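Local coordinates for VgrG protein (Vibrio cholerae, PDB 4DTH) that carries an actin cross-linking toxin domain that binds ATP and magnesium ions and probably uses them to join G-actin monomers covalently, at residues 36-41 / 60-65; 64-69 / 153-158; 73-78 / 125-130; 82-87 / 148-153; 113-118 / 166-171. All coordinates share one frame; numbering follows the deposited sequence.

Interaction 1: residues 36-41 / 60-65; sequences VAMPAN and LTKDMN
Val36 and Met38 meet the aliphatic part of Lys62, whose side chain, followed outward, shows how a lysine can be apolar at its root and polar at its end. At the root, Lys62 CB lies 3.9 Å from Val36 CG1 and 3.7 Å from Met38 CE. CG of Lys62 sits between its own backbone N and carbonyl carbon (chi1 56°), and from there the chain runs out extended. CG keeps to the methionine methyl, and CD is still 3.8 Å from Met38 CE. That single methyl therefore serves three successive methylenes, brought to them by a bend about the last torsion of Met38 (chi3 -83°), while the valine branch lies crosswise to the lysine. Beyond CD the contact changes character. NZ donates to the backbone O of Ser42 and to a water at 2.9 Å from Lys62 NZ; the water in turn donates a hydrogen bond to Pro39 O, 2.8 Å from it. NZ also bonds a glycerol, probably left from crystallisation. The buried ammonium thus has several oxygens around it, while no direct hydrogen bond joins the two segments. Strand 85-97 runs antiparallel to both strand 34-38 and strand 56-68: Val36 and Met38 pair with His87 and Gln85, and Lys62 also packs on His87. Phe46 of strand 45-51 adds to the cover over Met38.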
# COMPACT_ATOMS: atom_id res chain seq x y z
N VAL A 36 4.95 14.45 -13.88
CA VAL A 36 3.77 14.40 -14.73
C VAL A 36 2.94 15.63 -14.33
O VAL A 36 2.84 15.94 -13.14
CB VAL A 36 2.94 13.08 -14.65
CG1 VAL A 36 2.39 12.82 -13.24
CG2 VAL A 36 1.80 13.08 -15.68
N ALA A 37 2.39 16.33 -15.31
CA ALA A 37 1.49 17.44 -15.01
C ALA A 37 0.14 17.07 -15.59
O ALA A 37 0.06 16.47 -16.67
CB ALA A 37 2.00 18.74 -15.60
N MET A 38 -0.92 17.30 -14.81
CA MET A 38 -2.28 16.93 -15.19
C MET A 38 -3.28 17.97 -14.68
O MET A 38 -2.93 18.68 -13.73
CB MET A 38 -2.63 15.57 -14.56
CG MET A 38 -2.26 14.41 -15.42
SD MET A 38 -2.96 12.86 -14.81
CE MET A 38 -1.81 12.46 -13.64
N PRO A 39 -4.53 18.03 -15.21
CA PRO A 39 -5.53 18.95 -14.62
C PRO A 39 -5.73 18.68 -13.13
O PRO A 39 -5.53 17.55 -12.68
CB PRO A 39 -6.82 18.62 -15.38
CG PRO A 39 -6.36 18.03 -16.67
CD PRO A 39 -5.12 17.26 -16.33
N ALA A 40 -6.13 19.70 -12.37
CA ALA A 40 -6.41 19.55 -10.94
C ALA A 40 -7.56 18.55 -10.76
O ALA A 40 -8.43 18.45 -11.62
CB ALA A 40 -6.78 20.89 -10.34
N ASN A 41 -7.53 17.78 -9.66
CA ASN A 41 -8.54 16.77 -9.31
C ASN A 41 -8.66 15.62 -10.36
O ASN A 41 -9.71 14.97 -10.45
CB ASN A 41 -9.89 17.43 -8.92
CG ASN A 41 -10.87 16.57 -8.15
OD1 ASN A 41 -12.09 16.64 -8.35
ND2 ASN A 41 -10.37 15.74 -7.24
N LEU A 60 0.78 3.53 -14.43
CA LEU A 60 1.49 4.81 -14.40
C LEU A 60 0.60 5.74 -13.61
O LEU A 60 -0.56 5.95 -13.98
CB LEU A 60 1.71 5.35 -15.83
CG LEU A 60 2.94 4.82 -16.56
CD1 LEU A 60 2.70 3.45 -17.14
CD2 LEU A 60 3.33 5.76 -17.66
N THR A 61 1.11 6.24 -12.48
CA THR A 61 0.30 7.09 -11.61
C THR A 61 1.01 8.37 -11.21
O THR A 61 2.24 8.43 -11.19
CB THR A 61 -0.12 6.33 -10.30
OG1 THR A 61 1.02 6.19 -9.43
CG2 THR A 61 -0.75 4.96 -10.55
N LYS A 62 0.22 9.38 -10.82
CA LYS A 62 0.75 10.59 -10.21
C LYS A 62 0.87 10.24 -8.72
O LYS A 62 0.11 9.42 -8.20
CB LYS A 62 -0.16 11.82 -10.44
CG LYS A 62 -1.61 11.69 -9.98
CD LYS A 62 -2.30 13.06 -9.97
CE LYS A 62 -3.78 12.92 -9.75
NZ LYS A 62 -4.45 14.23 -9.52
N ASP A 63 1.85 10.83 -8.04
CA ASP A 63 2.07 10.49 -6.64
C ASP A 63 2.13 11.74 -5.76
O ASP A 63 1.08 12.19 -5.30
CB ASP A 63 3.34 9.61 -6.53
CG ASP A 63 3.72 9.06 -5.16
OD1 ASP A 63 2.86 9.08 -4.24
OD2 ASP A 63 4.86 8.59 -5.01
N MET A 64 3.33 12.31 -5.54
CA MET A 64 3.51 13.47 -4.67
C MET A 64 3.26 14.76 -5.41
O MET A 64 3.93 15.02 -6.41
CB MET A 64 4.93 13.49 -4.06
CG MET A 64 5.31 12.22 -3.36
SD MET A 64 4.21 11.85 -1.98
CE MET A 64 4.91 10.29 -1.45
N ASN A 65 2.34 15.60 -4.88
CA ASN A 65 2.06 16.90 -5.48
C ASN A 65 3.29 17.82 -5.33
O ASN A 65 3.75 18.06 -4.20
CB ASN A 65 0.81 17.55 -4.85
CG ASN A 65 0.47 18.90 -5.46
OD1 ASN A 65 1.21 19.87 -5.35
ND2 ASN A 65 -0.66 18.98 -6.15
O HOH W 1 -3.59 16.55 -10.96

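Interaction 2: residues 64-69 / 153-158; sequences MNQGSY and AGNGIS. With SO4 (sulfate ion), chain G.
Gln66 and Tyr69, on and just after the end of strand 56-68, face a type II' turn running from Ala153 to Gly156 and closed by Gly156 N to Ala153 O at 3.0 Å; the backbones stay apart, with CA atoms 7.6 Å between Gln66 and Asn155. Across that gap the side-chain amides reach for each other. Gln66 is folded at its second torsion (chi2 -84°), which brings NE2 to 3.5 Å from Asn155 OD1 in a weak, bent hydrogen bond, the two amide planes 39° apart. A water lies between the two segments, within hydrogen-bonding distance of Gln66 O and Asn155 O. Further along, Gly156 O comes obliquely to the Tyr69 ring, 3.9 Å from Tyr69 CE1, and the tyrosine hydroxyl goes on to His127 and Arg71. From the turn onward, the loop offers its amides to a sulfate, probably from the crystallisation liquor: Asn155 N gives an almost straight bond to O2 at 2.9 Å, and Ser158 N one to O4 at 3.1 Å. Ile157 N donates to O3. Such a cluster of N-H groups suits an anion, though no natural ligand is implied. Strand 56-68 pairs with strand 85-97, Gln66 and Gly67 with Thr86, and just past the strand Tyr69 pairs with Trp84. Ala153 ends strand 150-153, so the contact bridges a strand end and the loop leaving another.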
# COMPACT_ATOMS: atom_id res chain seq x y z
N MET A 64 3.33 12.31 -5.54
CA MET A 64 3.51 13.47 -4.67
C MET A 64 3.26 14.76 -5.41
O MET A 64 3.93 15.02 -6.41
CB MET A 64 4.93 13.49 -4.06
CG MET A 64 5.31 12.22 -3.36
SD MET A 64 4.21 11.85 -1.98
CE MET A 64 4.91 10.29 -1.45
N ASN A 65 2.34 15.60 -4.88
CA ASN A 65 2.06 16.90 -5.48
C ASN A 65 3.29 17.82 -5.33
O ASN A 65 3.75 18.06 -4.20
CB ASN A 65 0.81 17.55 -4.85
CG ASN A 65 0.47 18.90 -5.46
OD1 ASN A 65 1.21 19.87 -5.35
ND2 ASN A 65 -0.66 18.98 -6.15
N GLN A 66 3.81 18.33 -6.46
CA GLN A 66 4.99 19.22 -6.49
C GLN A 66 4.64 20.67 -6.88
O GLN A 66 5.53 21.41 -7.32
CB GLN A 66 6.09 18.66 -7.41
CG GLN A 66 6.53 17.22 -7.14
CD GLN A 66 7.57 17.10 -6.04
OE1 GLN A 66 7.25 16.80 -4.89
NE2 GLN A 66 8.84 17.28 -6.39
N GLY A 67 3.38 21.05 -6.72
CA GLY A 67 2.92 22.40 -7.03
C GLY A 67 2.24 22.56 -8.38
O GLY A 67 2.23 21.63 -9.19
N SER A 68 1.66 23.74 -8.61
CA SER A 68 0.96 24.05 -9.86
C SER A 68 1.91 24.04 -11.05
O SER A 68 3.09 24.37 -10.92
CB SER A 68 0.22 25.38 -9.75
OG SER A 68 -0.84 25.26 -8.81
N TYR A 69 1.40 23.58 -12.19
CA TYR A 69 2.16 23.49 -13.43
C TYR A 69 2.06 24.79 -14.19
O TYR A 69 0.97 25.34 -14.33
CB TYR A 69 1.65 22.33 -14.30
CG TYR A 69 2.29 22.22 -15.67
CD1 TYR A 69 3.62 21.83 -15.81
CD2 TYR A 69 1.55 22.46 -16.83
CE1 TYR A 69 4.21 21.68 -17.07
CE2 TYR A 69 2.13 22.32 -18.09
CZ TYR A 69 3.46 21.94 -18.21
OH TYR A 69 4.03 21.80 -19.45
N ALA A 153 10.94 16.89 -17.70
CA ALA A 153 12.19 16.63 -16.99
C ALA A 153 12.29 17.42 -15.70
O ALA A 153 11.75 18.53 -15.60
CB ALA A 153 13.36 16.99 -17.87
N GLY A 154 12.99 16.84 -14.73
CA GLY A 154 13.24 17.47 -13.44
C GLY A 154 11.95 17.81 -12.71
O GLY A 154 11.09 16.95 -12.56
N ASN A 155 11.81 19.08 -12.32
CA ASN A 155 10.60 19.51 -11.63
C ASN A 155 9.56 20.15 -12.58
O ASN A 155 8.53 20.65 -12.13
CB ASN A 155 10.94 20.34 -10.38
CG ASN A 155 11.62 19.50 -9.31
OD1 ASN A 155 11.06 18.53 -8.78
ND2 ASN A 155 12.87 19.83 -9.00
N GLY A 156 9.81 20.06 -13.89
CA GLY A 156 8.91 20.55 -14.93
C GLY A 156 8.76 22.06 -15.06
O GLY A 156 7.78 22.52 -15.66
N ILE A 157 9.72 22.84 -14.54
CA ILE A 157 9.68 24.31 -14.64
C ILE A 157 10.35 24.78 -15.94
O ILE A 157 9.81 25.64 -16.63
CB ILE A 157 10.23 25.00 -13.36
CG1 ILE A 157 9.34 24.66 -12.12
CG2 ILE A 157 10.36 26.54 -13.55
CD1 ILE A 157 9.97 24.93 -10.74
N SER A 158 11.52 24.21 -16.27
CA SER A 158 12.28 24.58 -17.47
C SER A 158 11.76 23.88 -18.73
O SER A 158 11.32 22.73 -18.66
CB SER A 158 13.76 24.27 -17.29
OG SER A 158 14.29 25.01 -16.20
S SO4 G . 13.30 22.08 -13.37
O1 SO4 G . 14.21 23.23 -13.33
O2 SO4 G . 14.01 20.89 -12.83
O3 SO4 G . 12.12 22.37 -12.54
O4 SO4 G . 12.85 21.86 -14.76
O HOH W 2 7.28 21.26 -9.87

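Interaction 3: residues 73-78 / 125-130; sequences PSLQDG and SNHQPL
Leu75 presses a single methyl, CD1, against His127, and nearly all the close packing between these two loops is gathered at that point. CD1 of Leu75 is 3.6 Å from His127 CD2 and 3.7 Å from His127 CB, approaching the imidazole obliquely, and the two side chains cross at about a right angle. The extended second torsion of the leucine (chi2 -179°) carries this methyl forward. The carbonyl O of Asn126 is 4.1 Å from the same Leu75 CD1, a looser neighbour. Away from this point the contact soon thins: Asp77 turns its CB toward the other loop but comes no nearer than 5.7 Å, and Pro73, Ser74 and Gln76 lie on the exposed side. Backbone bonds shape each loop separately, Gln76 N to Pro73 O at 3.3 Å in one and a type II turn from Ser125 to Gln128 in the other. His127 and Gln128 both pair with Ile151, forming a G1 bulge with His127 at its positive-phi position. Because both imidazole nitrogens are engaged, ND1 with the Tyr69 hydroxyl and NE2 with the backbone O of Ser158, the ring's rotation is fixed by these two bonds, independently of the leucine. The chemistry thus divides in two: hydrogen bonds set the histidine's orientation, and the leucine adds an apolar touch on a carbon, asking for no polar partner in return.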
# COMPACT_ATOMS: atom_id res chain seq x y z
N PRO A 73 7.04 29.37 -21.24
CA PRO A 73 6.64 30.27 -22.34
C PRO A 73 7.17 29.88 -23.72
O PRO A 73 6.45 30.05 -24.70
CB PRO A 73 7.15 31.64 -21.88
CG PRO A 73 7.23 31.53 -20.41
CD PRO A 73 7.67 30.13 -20.15
N SER A 74 8.38 29.31 -23.79
CA SER A 74 8.99 28.87 -25.05
C SER A 74 8.31 27.64 -25.67
O SER A 74 8.62 27.27 -26.80
CB SER A 74 10.49 28.64 -24.87
OG SER A 74 10.74 27.46 -24.11
N LEU A 75 7.38 27.02 -24.92
CA LEU A 75 6.62 25.85 -25.35
C LEU A 75 5.12 26.11 -25.45
O LEU A 75 4.33 25.17 -25.55
CB LEU A 75 6.94 24.64 -24.44
CG LEU A 75 8.38 24.11 -24.49
CD1 LEU A 75 8.55 22.91 -23.58
CD2 LEU A 75 8.80 23.71 -25.92
N GLN A 76 4.71 27.41 -25.47
CA GLN A 76 3.31 27.84 -25.64
C GLN A 76 2.79 27.16 -26.91
O GLN A 76 3.46 27.21 -27.95
CB GLN A 76 3.23 29.36 -25.79
CG GLN A 76 2.11 30.02 -24.99
CD GLN A 76 2.13 31.53 -25.08
OE1 GLN A 76 1.28 32.16 -25.71
NE2 GLN A 76 3.12 32.17 -24.45
N ASP A 77 1.64 26.48 -26.81
CA ASP A 77 1.09 25.70 -27.92
C ASP A 77 -0.40 25.97 -28.19
O ASP A 77 -1.05 25.18 -28.86
CB ASP A 77 1.32 24.20 -27.63
CG ASP A 77 0.71 23.74 -26.31
OD1 ASP A 77 -0.03 24.54 -25.68
OD2 ASP A 77 1.00 22.60 -25.88
N GLY A 78 -0.92 27.04 -27.60
CA GLY A 78 -2.32 27.42 -27.73
C GLY A 78 -3.26 26.54 -26.93
O GLY A 78 -4.48 26.70 -27.01
N SER A 125 10.87 14.99 -26.46
CA SER A 125 9.46 15.31 -26.39
C SER A 125 9.13 15.91 -25.03
O SER A 125 8.09 15.62 -24.46
CB SER A 125 8.62 14.06 -26.66
OG SER A 125 8.84 13.62 -27.99
N ASN A 126 10.04 16.75 -24.49
CA ASN A 126 9.82 17.36 -23.17
C ASN A 126 8.52 18.18 -23.15
O ASN A 126 8.22 18.87 -24.13
CB ASN A 126 11.02 18.20 -22.73
CG ASN A 126 11.16 18.25 -21.23
OD1 ASN A 126 10.84 17.30 -20.51
ND2 ASN A 126 11.67 19.36 -20.72
N HIS A 127 7.74 18.04 -22.06
CA HIS A 127 6.44 18.73 -21.88
C HIS A 127 5.35 18.24 -22.83
O HIS A 127 4.44 18.99 -23.18
CB HIS A 127 6.58 20.26 -21.87
CG HIS A 127 7.33 20.79 -20.69
ND1 HIS A 127 6.68 21.16 -19.53
CD2 HIS A 127 8.65 21.05 -20.55
CE1 HIS A 127 7.61 21.60 -18.71
NE2 HIS A 127 8.82 21.57 -19.28
N GLN A 128 5.44 16.96 -23.23
CA GLN A 128 4.44 16.34 -24.09
C GLN A 128 3.90 15.08 -23.42
O GLN A 128 4.62 14.45 -22.63
CB GLN A 128 5.04 15.94 -25.44
CG GLN A 128 5.31 17.11 -26.35
CD GLN A 128 6.17 16.62 -27.46
OE1 GLN A 128 5.88 15.68 -28.16
NE2 GLN A 128 7.32 17.17 -27.56
N PRO A 129 2.65 14.66 -23.76
CA PRO A 129 2.16 13.42 -23.16
C PRO A 129 2.93 12.23 -23.70
O PRO A 129 3.48 12.28 -24.81
CB PRO A 129 0.70 13.33 -23.63
CG PRO A 129 0.59 14.21 -24.80
CD PRO A 129 1.66 15.25 -24.70
N LEU A 130 2.95 11.15 -22.91
CA LEU A 130 3.51 9.87 -23.30
C LEU A 130 2.56 9.31 -24.36
O LEU A 130 1.34 9.51 -24.25
CB LEU A 130 3.45 8.91 -22.10
CG LEU A 130 4.72 8.41 -21.44
CD1 LEU A 130 4.44 7.07 -20.76
CD2 LEU A 130 5.86 8.20 -22.43

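Interaction 4: residues 82-87 / 148-153; sequences QNWQTH and KHVIAA
Lys148 begins the second segment by crossing the indole of Trp84, and the next two residues carry the contact on along CH2 and CZ3 of the same ring. The lysine crosses the tryptophan at about a right angle: its CG is 4.0 Å from Trp84 CZ2, and a bend at the last torsion (chi4 -83°) brings NZ to 3.8 Å from Trp84 NE1. Neither a hydrogen bond nor a cation-pi contact results, and the indole N-H, buried here, has no acceptor in the model. The peptide that follows is closer still, with Lys148 C at 3.7 Å from Trp84 CH2. His149 then offers backbone in place of ring: its N stands 3.7 Å from Trp84 CH2 and its CA 3.8 Å from Trp84 CZ3. Its CB points away from the tryptophan, and the imidazole is bonded to Asn146 O through ND1 and to Leu130 N through NE2. Val150 comes next, its N at the indole edge near the ring plane and its CG2 4.3 Å from Trp84 CZ3, an apolar touch that finishes the series. One broad ring thus spans the run of chain leading into strand 150-153. Around it, Tyr81 meets Trp84 edge to face and Pro39 also packs on the indole. Strand 34-38 lies between the two partners in the sheet, pairing antiparallel with both 85-97 and 150-153, while Ile151 extends to Phe118, His121 and Ile122 on helix 101-124.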
# COMPACT_ATOMS: atom_id res chain seq x y z
N GLN A 82 -4.70 25.46 -17.64
CA GLN A 82 -5.20 26.15 -16.46
C GLN A 82 -5.52 25.24 -15.31
O GLN A 82 -6.20 24.23 -15.48
CB GLN A 82 -6.35 27.12 -16.79
CG GLN A 82 -6.03 28.59 -16.48
CD GLN A 82 -4.80 29.11 -17.19
OE1 GLN A 82 -3.67 29.03 -16.69
NE2 GLN A 82 -4.99 29.65 -18.38
N ASN A 83 -4.98 25.59 -14.13
CA ASN A 83 -5.13 24.88 -12.86
C ASN A 83 -4.43 23.52 -12.79
O ASN A 83 -4.57 22.83 -11.79
CB ASN A 83 -6.60 24.82 -12.39
CG ASN A 83 -7.27 26.18 -12.36
OD1 ASN A 83 -6.68 27.20 -11.98
ND2 ASN A 83 -8.52 26.23 -12.78
N TRP A 84 -3.64 23.17 -13.82
CA TRP A 84 -2.89 21.91 -13.85
C TRP A 84 -1.88 21.85 -12.71
O TRP A 84 -1.29 22.87 -12.34
CB TRP A 84 -2.18 21.71 -15.19
CG TRP A 84 -3.06 21.21 -16.30
CD1 TRP A 84 -4.33 21.62 -16.61
CD2 TRP A 84 -2.68 20.28 -17.33
NE1 TRP A 84 -4.78 20.97 -17.73
CE2 TRP A 84 -3.79 20.15 -18.20
CE3 TRP A 84 -1.52 19.54 -17.60
CZ2 TRP A 84 -3.76 19.30 -19.32
CZ3 TRP A 84 -1.50 18.69 -18.69
CH2 TRP A 84 -2.61 18.57 -19.54
N GLN A 85 -1.70 20.64 -12.16
CA GLN A 85 -0.79 20.37 -11.05
C GLN A 85 0.32 19.43 -11.47
O GLN A 85 0.08 18.55 -12.30
CB GLN A 85 -1.56 19.72 -9.89
CG GLN A 85 -2.70 20.59 -9.32
CD GLN A 85 -2.17 21.80 -8.60
OE1 GLN A 85 -1.41 21.68 -7.64
NE2 GLN A 85 -2.56 22.98 -9.05
N THR A 86 1.51 19.59 -10.89
CA THR A 86 2.66 18.73 -11.15
C THR A 86 2.76 17.68 -10.04
O THR A 86 2.50 18.00 -8.87
CB THR A 86 3.92 19.58 -11.28
OG1 THR A 86 3.81 20.44 -12.42
CG2 THR A 86 5.16 18.78 -11.39
N HIS A 87 3.11 16.44 -10.40
CA HIS A 87 3.28 15.35 -9.44
C HIS A 87 4.47 14.51 -9.82
O HIS A 87 4.81 14.44 -11.00
CB HIS A 87 2.04 14.44 -9.40
CG HIS A 87 0.75 15.13 -9.04
ND1 HIS A 87 0.23 15.04 -7.76
CD2 HIS A 87 -0.10 15.85 -9.81
CE1 HIS A 87 -0.90 15.73 -7.79
NE2 HIS A 87 -1.13 16.24 -8.99
N LYS A 148 -4.83 13.63 -21.16
CA LYS A 148 -4.72 14.98 -20.62
C LYS A 148 -3.61 15.02 -19.56
O LYS A 148 -3.87 15.15 -18.36
CB LYS A 148 -6.08 15.47 -20.06
CG LYS A 148 -6.52 16.80 -20.66
CD LYS A 148 -7.95 17.16 -20.26
CE LYS A 148 -8.28 18.59 -20.63
NZ LYS A 148 -7.80 19.53 -19.60
N HIS A 149 -2.37 14.87 -20.02
CA HIS A 149 -1.17 14.91 -19.19
C HIS A 149 0.03 15.32 -20.03
O HIS A 149 -0.03 15.27 -21.26
CB HIS A 149 -0.88 13.53 -18.53
CG HIS A 149 -0.22 12.53 -19.43
ND1 HIS A 149 -0.97 11.67 -20.23
CD2 HIS A 149 1.09 12.30 -19.66
CE1 HIS A 149 -0.09 10.95 -20.91
NE2 HIS A 149 1.17 11.29 -20.60
N VAL A 150 1.12 15.72 -19.37
CA VAL A 150 2.41 15.98 -20.00
C VAL A 150 3.49 15.40 -19.10
O VAL A 150 3.32 15.34 -17.87
CB VAL A 150 2.71 17.46 -20.38
CG1 VAL A 150 1.76 17.97 -21.45
CG2 VAL A 150 2.73 18.39 -19.17
N ILE A 151 4.60 14.98 -19.70
CA ILE A 151 5.76 14.47 -18.96
C ILE A 151 6.85 15.52 -19.15
O ILE A 151 7.13 15.91 -20.29
CB ILE A 151 6.22 13.07 -19.48
CG1 ILE A 151 5.10 12.00 -19.32
CG2 ILE A 151 7.56 12.63 -18.83
CD1 ILE A 151 4.70 11.66 -17.83
N ALA A 152 7.49 15.95 -18.06
CA ALA A 152 8.55 16.95 -18.12
C ALA A 152 9.72 16.59 -17.23
O ALA A 152 9.53 16.07 -16.13
CB ALA A 152 8.02 18.32 -17.77
N ALA A 153 10.94 16.89 -17.70
CA ALA A 153 12.19 16.63 -16.99
C ALA A 153 12.29 17.42 -15.70
O ALA A 153 11.75 18.53 -15.60
CB ALA A 153 13.36 16.99 -17.87

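Interaction 5: residues 113-118 / 166-171; sequences WLATHF and ITMTPS. With SO4 (sulfate ion), chain I; SO4 (sulfate ion), chain H.
Ala115 on helix 101-124 is met by Ile166 and Met168 from the loop that precedes strand 173-180. Ile166 CB lies 3.5 Å from Ala115 O, and its CG1, set beside its own backbone N (chi1 -57°), touches Phe118 CB at 3.7 Å. Two residues later Met168, bent at chi3 (86°), swings CE back to 3.8 Å from Ala115 CB. The small alanine lets the backbones come near, with CA atoms of Ala115 and Ile166 5.2 Å apart. This is an extended loop laid on a helix, its apolar residues set against one turn, i to i+3, of the actin cross-linking domain. Thr119 fastens the join, its hydroxyl bonded to both Ala115 O and Ile166 N, while Leu34 packs against Phe118 and Ile166. Farther out, Met168 N is bonded to Thr366. On another part of the helix surface, Trp113 NE1 donates to O4 and His117 ND1 to O2 of one sulfate, each at 2.9 Å, from the ring edges, and Glu136 N is bonded to sulfate as well. O3 of a second sulfate lies 2.7 Å from Thr169 OG1 and also accepts from Ser171 N; both ions probably come from the crystallisation liquor.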
# COMPACT_ATOMS: atom_id res chain seq x y z
N TRP A 113 12.65 -0.79 -18.50
CA TRP A 113 12.46 -0.40 -19.90
C TRP A 113 11.75 0.96 -19.95
O TRP A 113 12.18 1.84 -20.71
CB TRP A 113 11.65 -1.45 -20.71
CG TRP A 113 11.15 -0.86 -22.01
CD1 TRP A 113 11.90 -0.57 -23.11
CD2 TRP A 113 9.85 -0.30 -22.24
NE1 TRP A 113 11.13 0.11 -24.03
CE2 TRP A 113 9.88 0.29 -23.53
CE3 TRP A 113 8.66 -0.24 -21.50
CZ2 TRP A 113 8.76 0.92 -24.08
CZ3 TRP A 113 7.55 0.37 -22.05
CH2 TRP A 113 7.60 0.92 -23.34
N LEU A 114 10.65 1.11 -19.19
CA LEU A 114 9.90 2.37 -19.20
C LEU A 114 10.76 3.55 -18.75
O LEU A 114 10.67 4.62 -19.36
CB LEU A 114 8.58 2.29 -18.42
CG LEU A 114 7.71 3.56 -18.50
CD1 LEU A 114 7.23 3.82 -19.93
CD2 LEU A 114 6.54 3.49 -17.55
N ALA A 115 11.64 3.35 -17.75
CA ALA A 115 12.55 4.41 -17.30
C ALA A 115 13.47 4.84 -18.45
O ALA A 115 13.67 6.04 -18.64
CB ALA A 115 13.37 3.93 -16.11
N THR A 116 13.99 3.88 -19.25
CA THR A 116 14.82 4.25 -20.40
C THR A 116 13.99 4.98 -21.46
O THR A 116 14.49 5.93 -22.07
CB THR A 116 15.59 3.05 -20.98
OG1 THR A 116 14.72 2.20 -21.73
CG2 THR A 116 16.34 2.27 -19.92
N HIS A 117 12.74 4.55 -21.66
CA HIS A 117 11.81 5.18 -22.61
C HIS A 117 11.52 6.64 -22.17
O HIS A 117 11.52 7.55 -23.01
CB HIS A 117 10.53 4.35 -22.73
CG HIS A 117 9.50 4.95 -23.63
ND1 HIS A 117 9.55 4.79 -25.00
CD2 HIS A 117 8.42 5.71 -23.31
CE1 HIS A 117 8.51 5.46 -25.48
NE2 HIS A 117 7.80 6.03 -24.50
N PHE A 118 11.32 6.86 -20.85
CA PHE A 118 11.10 8.20 -20.28
C PHE A 118 12.34 9.08 -20.48
O PHE A 118 12.19 10.27 -20.74
CB PHE A 118 10.76 8.09 -18.79
CG PHE A 118 9.30 7.91 -18.41
CD1 PHE A 118 8.31 8.71 -18.97
CD2 PHE A 118 8.94 7.03 -17.39
CE1 PHE A 118 6.98 8.59 -18.56
CE2 PHE A 118 7.60 6.91 -16.99
CZ PHE A 118 6.63 7.68 -17.59
N ILE A 166 16.29 8.70 -16.10
CA ILE A 166 15.16 8.42 -15.21
C ILE A 166 15.54 7.21 -14.37
O ILE A 166 15.92 6.17 -14.91
CB ILE A 166 13.83 8.27 -15.98
CG1 ILE A 166 13.53 9.56 -16.81
CG2 ILE A 166 12.66 7.91 -15.04
CD1 ILE A 166 13.70 10.92 -16.05
N THR A 167 15.51 7.39 -13.04
CA THR A 167 16.00 6.42 -12.09
C THR A 167 15.01 6.00 -11.02
O THR A 167 13.96 6.61 -10.83
CB THR A 167 17.31 6.93 -11.44
OG1 THR A 167 17.03 8.16 -10.77
CG2 THR A 167 18.46 7.12 -12.48
N MET A 168 15.38 4.94 -10.29
CA MET A 168 14.62 4.41 -9.16
C MET A 168 15.60 4.14 -8.02
O MET A 168 16.80 3.94 -8.27
CB MET A 168 13.79 3.17 -9.55
CG MET A 168 14.47 2.28 -10.54
SD MET A 168 13.36 1.18 -11.41
CE MET A 168 12.81 2.20 -12.77
N THR A 169 15.13 4.21 -6.76
CA THR A 169 15.98 4.05 -5.58
C THR A 169 15.21 3.42 -4.41
O THR A 169 13.99 3.62 -4.36
CB THR A 169 16.63 5.42 -5.25
OG1 THR A 169 17.77 5.26 -4.41
CG2 THR A 169 15.64 6.45 -4.67
N PRO A 170 15.86 2.69 -3.45
CA PRO A 170 15.09 2.09 -2.34
C PRO A 170 14.18 3.04 -1.58
O PRO A 170 13.07 2.64 -1.23
CB PRO A 170 16.17 1.48 -1.45
CG PRO A 170 17.27 1.15 -2.40
CD PRO A 170 17.28 2.31 -3.36
N SER A 171 14.60 4.32 -1.37
CA SER A 171 13.76 5.31 -0.70
C SER A 171 12.47 5.64 -1.47
O SER A 171 11.54 6.18 -0.87
CB SER A 171 14.54 6.58 -0.35
OG SER A 171 14.92 7.35 -1.48
S SO4 I . 18.22 5.50 -0.74
O1 SO4 I . 17.90 4.39 0.18
O2 SO4 I . 19.51 5.25 -1.37
O3 SO4 I . 17.19 5.57 -1.79
O4 SO4 I . 18.25 6.76 0.01
S SO4 H . 11.50 2.14 -27.10
O1 SO4 H . 12.38 2.64 -28.16
O2 SO4 H . 11.66 2.97 -25.88
O3 SO4 H . 10.11 2.23 -27.55
O4 SO4 H . 11.86 0.74 -26.79

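In the fold
Four of the contacts form a cluster. Interactions 1, 2 and 4 lie with centres 7 to 10 Å apart and share the antiparallel ladder of strands 34-38, 56-68 and 85-97, while interaction 3 sits about 10 Å beyond interaction 4, tied to strand 150-153. Interaction 5 stands about 17 Å from interactions 1 and 2, on helix 101-124, reached through Leu60, Leu130 and Ile151 packing on its side chains. Along the chain, interaction 1 closes first; 3 and 4 are nested inside 2, and 5 crosses 2, 3 and 4. Sequence-distant parts of the actin cross-linking domain are thereby interlocked, with the Lys62 side chain about 10 Å from a bound magnesium ion.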